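Local coordinates for protein putative TIM-barrel metal-dependent hydrolase (Mycobacterium avium subsp. paratuberculosis S397, PDB 4DZI) that is probably a metal-dependent hydrolase of the amidohydrolase family, binding two neighbouring metal ions, here cadmium, in a TIM-barrel fold, at residues C[170-175]-C[198-203]; C[215-220]-C[285-290]; C[267-272]-C[303-308]. All blocks are in the same frame, centred on the assembly; numbering follows the deposited sequence.

Contact 1: C[170-175]-C[198-203]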
loop_
_atom_site.group_PDB
_atom_site.type_symbol
_atom_site.label_atom_id
_atom_site.label_comp_id
_atom_site.label_asym_id
_atom_site.label_seq_id
_atom_site.Cartn_x
_atom_site.Cartn_y
_atom_site.Cartn_z
ATOM N N SER C 170 20.925 -12.677 -2.877
ATOM C CA SER C 170 19.597 -13.116 -3.273
ATOM C C SER C 170 19.270 -14.400 -2.531
ATOM O O SER C 170 20.083 -15.336 -2.476
ATOM C CB SER C 170 19.502 -13.395 -4.773
ATOM O OG SER C 170 18.214 -13.972 -5.080
ATOM N N LEU C 171 18.058 -14.465 -1.998
ATOM C CA LEU C 171 17.571 -15.683 -1.368
ATOM C C LEU C 171 16.819 -16.596 -2.363
ATOM O O LEU C 171 16.159 -17.548 -1.913
ATOM C CB LEU C 171 16.618 -15.329 -0.227
ATOM C CG LEU C 171 17.311 -14.660 0.955
ATOM C CD1 LEU C 171 16.331 -14.057 1.943
ATOM C CD2 LEU C 171 18.199 -15.685 1.625
ATOM N N ALA C 172 16.916 -16.334 -3.672
ATOM C CA ALA C 172 16.100 -17.052 -4.662
ATOM C C ALA C 172 16.349 -18.553 -4.607
ATOM O O ALA C 172 15.431 -19.342 -4.785
ATOM C CB ALA C 172 16.306 -16.504 -6.075
ATOM N N ASP C 173 17.601 -18.939 -4.389
ATOM C CA ASP C 173 17.938 -20.354 -4.126
ATOM C C ASP C 173 18.590 -20.359 -2.752
ATOM O O ASP C 173 19.741 -19.900 -2.609
ATOM C CB ASP C 173 18.925 -20.820 -5.192
ATOM C CG ASP C 173 19.483 -22.233 -4.933
ATOM O OD1 ASP C 173 19.581 -22.672 -3.774
ATOM O OD2 ASP C 173 19.859 -22.884 -5.921
ATOM N N PRO C 174 17.863 -20.813 -1.709
ATOM C CA PRO C 174 18.400 -20.520 -0.392
ATOM C C PRO C 174 19.670 -21.279 -0.015
ATOM O O PRO C 174 20.407 -20.819 0.851
ATOM C CB PRO C 174 17.263 -20.924 0.559
ATOM C CG PRO C 174 16.038 -20.755 -0.252
ATOM C CD PRO C 174 16.431 -21.160 -1.655
ATOM N N THR C 175 19.920 -22.421 -0.645
ATOM C CA THR C 175 21.157 -23.167 -0.387
ATOM C C THR C 175 22.334 -22.432 -1.012
ATOM O O THR C 175 23.370 -22.238 -0.364
ATOM C CB THR C 175 21.073 -24.557 -1.015
ATOM O OG1 THR C 175 20.097 -25.308 -0.300
ATOM C CG2 THR C 175 22.415 -25.269 -0.941
ATOM N N PRO C 198 9.358 -9.513 -2.646
ATOM C CA PRO C 198 9.155 -10.971 -2.578
ATOM C C PRO C 198 10.372 -11.732 -3.097
ATOM O O PRO C 198 11.018 -11.306 -4.063
ATOM C CB PRO C 198 7.952 -11.184 -3.503
ATOM C CG PRO C 198 7.190 -9.892 -3.412
ATOM C CD PRO C 198 8.284 -8.829 -3.393
ATOM N N VAL C 199 10.711 -12.840 -2.453
ATOM C CA VAL C 199 11.857 -13.633 -2.909
ATOM C C VAL C 199 11.428 -14.542 -4.048
ATOM O O VAL C 199 10.490 -15.337 -3.897
ATOM C CB VAL C 199 12.423 -14.515 -1.750
ATOM C CG1 VAL C 199 13.545 -15.392 -2.269
ATOM C CG2 VAL C 199 12.915 -13.651 -0.582
ATOM N N PRO C 200 12.117 -14.458 -5.187
ATOM C CA PRO C 200 11.730 -15.303 -6.317
ATOM C C PRO C 200 11.879 -16.792 -5.976
ATOM O O PRO C 200 12.799 -17.192 -5.243
ATOM C CB PRO C 200 12.735 -14.903 -7.407
ATOM C CG PRO C 200 13.070 -13.487 -7.067
ATOM C CD PRO C 200 13.175 -13.500 -5.558
ATOM N N GLY C 201 10.986 -17.600 -6.525
ATOM C CA GLY C 201 11.076 -19.054 -6.286
ATOM C C GLY C 201 10.953 -19.855 -7.562
ATOM O O GLY C 201 10.427 -19.368 -8.552
ATOM N N LEU C 202 11.485 -21.077 -7.558
ATOM C CA LEU C 202 11.319 -21.970 -8.700
ATOM C C LEU C 202 9.853 -22.274 -8.903
ATOM O O LEU C 202 9.366 -22.311 -10.031
ATOM C CB LEU C 202 12.075 -23.275 -8.476
ATOM C CG LEU C 202 13.584 -23.231 -8.632
ATOM C CD1 LEU C 202 14.150 -24.585 -8.243
ATOM C CD2 LEU C 202 13.949 -22.868 -10.067
ATOM N N VAL C 203 9.147 -22.477 -7.798
ATOM C CA VAL C 203 7.753 -22.883 -7.846
ATOM C C VAL C 203 6.842 -21.676 -7.752
ATOM O O VAL C 203 5.928 -21.527 -8.556
ATOM C CB VAL C 203 7.414 -23.883 -6.717
ATOM C CG1 VAL C 203 5.934 -24.251 -6.746
ATOM C CG2 VAL C 203 8.301 -25.121 -6.815
HETATM O O HOH W 1 13.188 -21.521 -5.306
#
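Val199 sends its CG1 methyl against the backbone of the turn at Leu171 and Ala172, where it lies 3.4 Å from Leu171 O and 3.7 Å from Leu171 CB. The valine torsion selects this methyl: CG1 is anti to the backbone N (chi1 176°), while CG2, beside that N, approaches Leu171 CB more distantly. The Leu171 side chain leaves this contact after CB; with CG beside its own backbone N (chi1 -68°), the branch packs on Val216 and Trp217 of helix 214-223. One residue on, Ala172 CB and Pro200 CB are 4.1 Å apart, and Ala172 CA approaches Pro200 O at 3.4 Å in a CA-H...O contact. The turn is shaped from within by Ser170, whose OG accepts from Ala172 N at 3.0 Å to make an ST turn. Asp173 then N-caps helix 174-186, OD1 accepting weakly from Thr175 N. One water donates to Ala172 O and accepts from Leu202 N at 2.9 Å. Arg206 NH2 donates to both Leu171 O and Ala172 O. The segments thus meet through apolar packing and one CA-H...O contact, without a conventional hydrogen bond between them, and their polar link is indirect, through the water and Arg206.

Contact 2: C[215-220]-C[285-290]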
loop_
_atom_site.group_PDB
_atom_site.type_symbol
_atom_site.label_atom_id
_atom_site.label_comp_id
_atom_site.label_asym_id
_atom_site.label_seq_id
_atom_site.Cartn_x
_atom_site.Cartn_y
_atom_site.Cartn_z
ATOM N N PRO C 215 18.659 -20.400 7.374
ATOM C CA PRO C 215 20.123 -20.544 7.409
ATOM C C PRO C 215 20.888 -19.251 7.022
ATOM O O PRO C 215 21.888 -18.917 7.646
ATOM C CB PRO C 215 20.375 -21.688 6.426
ATOM C CG PRO C 215 19.113 -22.513 6.531
ATOM C CD PRO C 215 18.010 -21.495 6.620
ATOM N N VAL C 216 20.383 -18.519 6.031
ATOM C CA VAL C 216 20.944 -17.200 5.689
ATOM C C VAL C 216 20.837 -16.208 6.860
ATOM O O VAL C 216 21.821 -15.563 7.214
ATOM C CB VAL C 216 20.271 -16.628 4.417
ATOM C CG1 VAL C 216 20.700 -15.172 4.184
ATOM C CG2 VAL C 216 20.620 -17.495 3.204
ATOM N N TRP C 217 19.647 -16.011 7.422
ATOM C CA TRP C 217 19.545 -15.063 8.545
ATOM C C TRP C 217 20.406 -15.471 9.710
ATOM O O TRP C 217 20.971 -14.601 10.396
ATOM C CB TRP C 217 18.126 -14.907 9.060
ATOM C CG TRP C 217 17.128 -14.523 8.004
ATOM C CD1 TRP C 217 15.933 -15.180 7.682
ATOM C CD2 TRP C 217 17.204 -13.396 7.072
ATOM N NE1 TRP C 217 15.269 -14.531 6.679
ATOM C CE2 TRP C 217 15.993 -13.464 6.249
ATOM C CE3 TRP C 217 18.130 -12.349 6.850
ATOM C CZ2 TRP C 217 15.714 -12.521 5.267
ATOM C CZ3 TRP C 217 17.844 -11.419 5.848
ATOM C CH2 TRP C 217 16.668 -11.507 5.072
ATOM N N ALA C 218 20.519 -16.778 9.956
ATOM C CA ALA C 218 21.393 -17.223 11.055
ATOM C C ALA C 218 22.877 -16.887 10.783
ATOM O O ALA C 218 23.595 -16.448 11.700
ATOM C CB ALA C 218 21.213 -18.724 11.351
ATOM N N ARG C 219 23.340 -17.088 9.543
ATOM C CA ARG C 219 24.711 -16.686 9.217
ATOM C C ARG C 219 24.953 -15.190 9.484
ATOM O O ARG C 219 25.965 -14.802 10.054
ATOM C CB ARG C 219 25.090 -17.021 7.778
ATOM C CG ARG C 219 25.245 -18.499 7.451
ATOM C CD ARG C 219 26.451 -19.150 8.124
ATOM N NE ARG C 219 27.033 -20.191 7.260
ATOM C CZ ARG C 219 26.555 -21.428 7.097
ATOM N NH1 ARG C 219 25.458 -21.840 7.734
ATOM N NH2 ARG C 219 27.185 -22.267 6.279
ATOM N N LEU C 220 24.025 -14.333 9.067
ATOM C CA LEU C 220 24.257 -12.901 9.239
ATOM C C LEU C 220 24.199 -12.522 10.711
ATOM O O LEU C 220 24.972 -11.695 11.196
ATOM C CB LEU C 220 23.191 -12.097 8.458
ATOM C CG LEU C 220 23.298 -12.264 6.950
ATOM C CD1 LEU C 220 22.094 -11.610 6.280
ATOM C CD2 LEU C 220 24.594 -11.631 6.464
ATOM N N PRO C 285 17.043 -13.217 16.977
ATOM C CA PRO C 285 16.887 -11.972 17.729
ATOM C C PRO C 285 18.094 -11.055 17.639
ATOM O O PRO C 285 17.966 -9.869 17.883
ATOM C CB PRO C 285 16.662 -12.442 19.179
ATOM C CG PRO C 285 17.146 -13.860 19.201
ATOM C CD PRO C 285 16.933 -14.419 17.829
ATOM N N LYS C 286 19.250 -11.604 17.259
ATOM C CA LYS C 286 20.459 -10.772 17.069
ATOM C C LYS C 286 20.525 -10.103 15.689
ATOM O O LYS C 286 21.393 -9.247 15.477
ATOM C CB LYS C 286 21.761 -11.576 17.300
ATOM C CG LYS C 286 21.893 -12.241 18.670
ATOM C CD LYS C 286 23.344 -12.652 18.881
ATOM C CE LYS C 286 23.483 -13.903 19.732
ATOM N NZ LYS C 286 23.070 -13.640 21.132
ATOM N N LEU C 287 19.661 -10.517 14.755
ATOM C CA LEU C 287 19.697 -9.994 13.371
ATOM C C LEU C 287 19.394 -8.508 13.358
ATOM O O LEU C 287 18.428 -8.058 13.977
ATOM C CB LEU C 287 18.711 -10.726 12.472
ATOM C CG LEU C 287 18.776 -10.326 10.987
ATOM C CD1 LEU C 287 20.084 -10.805 10.338
ATOM C CD2 LEU C 287 17.611 -10.972 10.230
ATOM N N LYS C 288 20.252 -7.733 12.680
ATOM C CA LYS C 288 20.071 -6.300 12.545
ATOM C C LYS C 288 19.657 -6.005 11.116
ATOM O O LYS C 288 20.108 -6.661 10.178
ATOM C CB LYS C 288 21.355 -5.560 12.915
ATOM C CG LYS C 288 21.748 -5.743 14.386
ATOM C CD LYS C 288 23.140 -5.157 14.643
ATOM C CE LYS C 288 24.167 -6.102 14.024
ATOM N NZ LYS C 288 25.512 -5.483 13.810
ATOM N N ALA C 289 18.732 -5.064 10.960
ATOM C CA ALA C 289 18.323 -4.659 9.627
ATOM C C ALA C 289 18.342 -3.151 9.495
ATOM O O ALA C 289 18.162 -2.393 10.475
ATOM C CB ALA C 289 16.921 -5.179 9.319
ATOM N N VAL C 290 18.527 -2.678 8.270
ATOM C CA VAL C 290 18.551 -1.225 8.058
ATOM C C VAL C 290 17.800 -0.917 6.768
ATOM O O VAL C 290 17.993 -1.574 5.759
ATOM C CB VAL C 290 19.992 -0.604 8.012
ATOM C CG1 VAL C 290 20.867 -1.285 6.947
ATOM C CG2 VAL C 290 19.929 0.919 7.779
#
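Leu287 points its CB at helix 214-223 and packs against Trp217 and Leu220. From CB, CG stands anti to the backbone N (chi1 -175°), which carries the fork of the side chain outward to the helix, one methyl for each of the two residues. CD1 takes the Leu220 side, 3.9 Å from Leu220 CB, and lies equally near Trp217 O, a carbonyl of the helix backbone. CD2 turns to the indole: it is 3.7 Å from Trp217 CE3 and 4.0 Å from Trp217 CD2, coming obliquely to the ring system, and it also brushes Trp217 CB. The contact packs helix 214-223 on the loop leading into strand 289-292, which pairs in parallel with strand 227-230, the strand following that helix, as expected in a TIM barrel. Met275 and Val280 both touch Leu287 and Trp217, and Phe281 adds to the apolar surroundings of the leucine. The indole NE1 is hydrogen-bonded to Leu208 O, which gives the buried polar atom a partner and helps to fix the ring's orientation. On the strand side, Leu287 O accepts from Asn328 ND2, while Lys288 makes backbone bonds with Val227.

Contact 3: C[267-272]-C[303-308]. With SO4 (sulfate ion), chain J.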
loop_
_atom_site.group_PDB
_atom_site.type_symbol
_atom_site.label_atom_id
_atom_site.label_comp_id
_atom_site.label_asym_id
_atom_site.label_seq_id
_atom_site.Cartn_x
_atom_site.Cartn_y
_atom_site.Cartn_z
ATOM N N ALA C 267 6.870 -0.937 -0.913
ATOM C CA ALA C 267 7.797 -2.077 -0.859
ATOM C C ALA C 267 8.463 -2.230 0.490
ATOM O O ALA C 267 8.554 -3.341 1.012
ATOM C CB ALA C 267 8.829 -1.998 -2.004
ATOM N N ILE C 268 8.939 -1.122 1.074
ATOM C CA ILE C 268 9.637 -1.233 2.360
ATOM C C ILE C 268 8.658 -1.593 3.487
ATOM O O ILE C 268 8.962 -2.391 4.353
ATOM C CB ILE C 268 10.447 0.030 2.687
ATOM C CG1 ILE C 268 11.369 -0.204 3.896
ATOM C CG2 ILE C 268 9.579 1.244 2.960
ATOM C CD1 ILE C 268 12.340 -1.365 3.743
ATOM N N HIS C 269 7.443 -1.059 3.420
ATOM C CA HIS C 269 6.453 -1.436 4.417
ATOM C C HIS C 269 6.217 -2.939 4.393
ATOM O O HIS C 269 6.233 -3.605 5.458
ATOM C CB HIS C 269 5.139 -0.728 4.079
ATOM C CG HIS C 269 3.988 -1.157 4.958
ATOM N ND1 HIS C 269 3.282 -2.284 4.736
ATOM C CD2 HIS C 269 3.450 -0.564 6.094
ATOM C CE1 HIS C 269 2.336 -2.414 5.709
ATOM N NE2 HIS C 269 2.431 -1.355 6.520
ATOM N N ASP C 270 5.956 -3.463 3.184
ATOM C CA ASP C 270 5.625 -4.874 3.028
ATOM C C ASP C 270 6.825 -5.779 3.355
ATOM O O ASP C 270 6.679 -6.857 3.934
ATOM C CB ASP C 270 5.070 -5.147 1.649
ATOM C CG ASP C 270 3.782 -4.371 1.373
ATOM O OD1 ASP C 270 3.275 -3.703 2.321
ATOM O OD2 ASP C 270 3.297 -4.420 0.217
ATOM N N THR C 271 8.029 -5.323 3.005
ATOM C CA THR C 271 9.251 -6.040 3.355
ATOM C C THR C 271 9.385 -6.186 4.876
ATOM O O THR C 271 9.700 -7.284 5.393
ATOM C CB THR C 271 10.474 -5.258 2.794
ATOM O OG1 THR C 271 10.461 -5.389 1.369
ATOM C CG2 THR C 271 11.842 -5.803 3.334
ATOM N N MET C 272 9.238 -5.081 5.591
ATOM C CA MET C 272 9.400 -5.118 7.032
ATOM C C MET C 272 8.255 -5.919 7.662
ATOM O O MET C 272 8.490 -6.653 8.594
ATOM C CB MET C 272 9.505 -3.718 7.613
ATOM C CG MET C 272 10.787 -2.974 7.232
ATOM S SD MET C 272 12.185 -3.897 7.910
ATOM C CE MET C 272 13.552 -2.908 7.286
ATOM N N ILE C 303 3.415 0.148 12.282
ATOM C CA ILE C 303 3.180 -0.027 13.724
ATOM C C ILE C 303 1.676 -0.253 13.999
ATOM O O ILE C 303 1.315 -1.206 14.687
ATOM C CB ILE C 303 3.762 1.146 14.566
ATOM C CG1 ILE C 303 5.290 1.017 14.651
ATOM C CG2 ILE C 303 3.178 1.162 15.990
ATOM C CD1 ILE C 303 5.959 2.259 15.179
ATOM N N LYS C 304 0.820 0.555 13.388
ATOM C CA LYS C 304 -0.639 0.408 13.568
ATOM C C LYS C 304 -1.089 -0.976 13.152
ATOM O O LYS C 304 -1.813 -1.665 13.875
ATOM C CB LYS C 304 -1.403 1.448 12.753
ATOM C CG LYS C 304 -2.912 1.370 12.953
ATOM C CD LYS C 304 -3.577 2.692 12.581
ATOM C CE LYS C 304 -5.084 2.661 12.797
ATOM N NZ LYS C 304 -5.788 2.156 11.583
ATOM N N ARG C 305 -0.651 -1.399 11.974
ATOM C CA ARG C 305 -1.064 -2.709 11.444
ATOM C C ARG C 305 -0.459 -3.872 12.219
ATOM O O ARG C 305 -1.101 -4.916 12.376
ATOM C CB ARG C 305 -0.685 -2.777 9.964
ATOM C CG ARG C 305 -1.481 -1.788 9.118
ATOM C CD ARG C 305 -0.882 -1.620 7.716
ATOM N NE ARG C 305 -1.748 -0.750 6.899
ATOM C CZ ARG C 305 -1.356 -0.117 5.796
ATOM N NH1 ARG C 305 -2.214 0.625 5.102
ATOM N NH2 ARG C 305 -0.088 -0.199 5.384
ATOM N N LEU C 306 0.785 -3.737 12.702
ATOM C CA LEU C 306 1.375 -4.826 13.488
ATOM C C LEU C 306 0.610 -4.991 14.800
ATOM O O LEU C 306 0.371 -6.116 15.221
ATOM C CB LEU C 306 2.858 -4.549 13.798
ATOM C CG LEU C 306 3.737 -4.699 12.567
ATOM C CD1 LEU C 306 5.129 -4.194 12.927
ATOM C CD2 LEU C 306 3.774 -6.156 12.098
ATOM N N LYS C 307 0.237 -3.862 15.402
ATOM C CA LYS C 307 -0.481 -3.888 16.681
ATOM C C LYS C 307 -1.827 -4.600 16.498
ATOM O O LYS C 307 -2.266 -5.372 17.359
ATOM C CB LYS C 307 -0.743 -2.472 17.185
ATOM C CG LYS C 307 0.405 -1.777 17.884
ATOM C CD LYS C 307 -0.124 -0.492 18.521
ATOM C CE LYS C 307 0.986 0.456 18.954
ATOM N NZ LYS C 307 1.951 -0.182 19.893
ATOM N N LYS C 308 -2.499 -4.307 15.390
ATOM C CA LYS C 308 -3.781 -4.957 15.070
ATOM C C LYS C 308 -3.591 -6.448 14.809
ATOM O O LYS C 308 -4.318 -7.283 15.336
ATOM C CB LYS C 308 -4.414 -4.251 13.865
ATOM C CG LYS C 308 -5.606 -4.964 13.222
ATOM C CD LYS C 308 -6.903 -4.819 13.992
ATOM C CE LYS C 308 -8.039 -5.513 13.245
ATOM N NZ LYS C 308 -8.183 -5.050 11.832
HETATM S S SO4 J . -0.042 2.041 2.346
HETATM O O1 SO4 J . -1.033 0.995 2.500
HETATM O O2 SO4 J . -0.138 3.186 3.292
HETATM O O3 SO4 J . 1.195 1.331 2.779
HETATM O O4 SO4 J . 0.355 2.524 1.036
#
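Arg305 reaches across from helix 298-312 to set NH2 over one face of the His269 imidazole, 3.0 Å from His269 NE2. The two flat groups stand almost perpendicular, at 87°, with the ring nitrogen near the guanidinium plane at its edge. An extended chain from CG to NE carries the guanidinium across to the ring, and Arg305 CD lies beside the NE2 end, 3.5 Å from His269 NE2. His269 comes to meet it with CG anti to its backbone N (chi1 174°). In the plane of the ring, His269 ND1 donates to Asp270 OD1 at 2.8 Å, and this bond limits rotation of the imidazole. The carboxylate is itself held by Tyr236 and by Arg266 of the second subunit.

This close meeting of two side chains contrasts with the wide spacing of the helices: the nearest CA atoms, those of His269 and Ile303, are 10.0 Å apart. Leu302, earlier on helix 298-312, packs on His269 and Met272, and Phe298 on Met272, while Lys307 belongs to the exposed side of that helix. At the guanidinium end the partners are ionic. Arg305 NH1 donates to sulfate O1 at 2.9 Å, and Arg305 NH2 donates to sulfate O3 at 3.3 Å along a nearly straight N-H...O path (171°). Asp264 and Asp265 of the second subunit form salt bridges with Arg305 NE and NH1. The sulfate, probably from the crystallisation liquor, is also bound by Arg301 and Arg266 of this chain and by Arg266 and Arg305 of the second subunit. The whole is an anion site at a dimer interface, formed by arginines from both subunits beside two outer helices of the TIM barrel.

From the N terminus, contact 1 comes first: it closes a loop containing helix 174-186 and strand 192-193, tying the turn before that helix to the loop after the strand. Contact 2 opens afterwards, on helix 214-223, and spans a longer excursion through strand 227-230 and helix 266-277, joining its helix to the approach to strand 289-292. Contact 3 starts within this excursion and ends beyond it, so contacts 2 and 3 cross; it pairs helix 266-277 with helix 298-312 and extends to the second subunit. Contacts 1 and 2 follow in series and touch, chiefly through Leu171, whereas contact 3 touches neither.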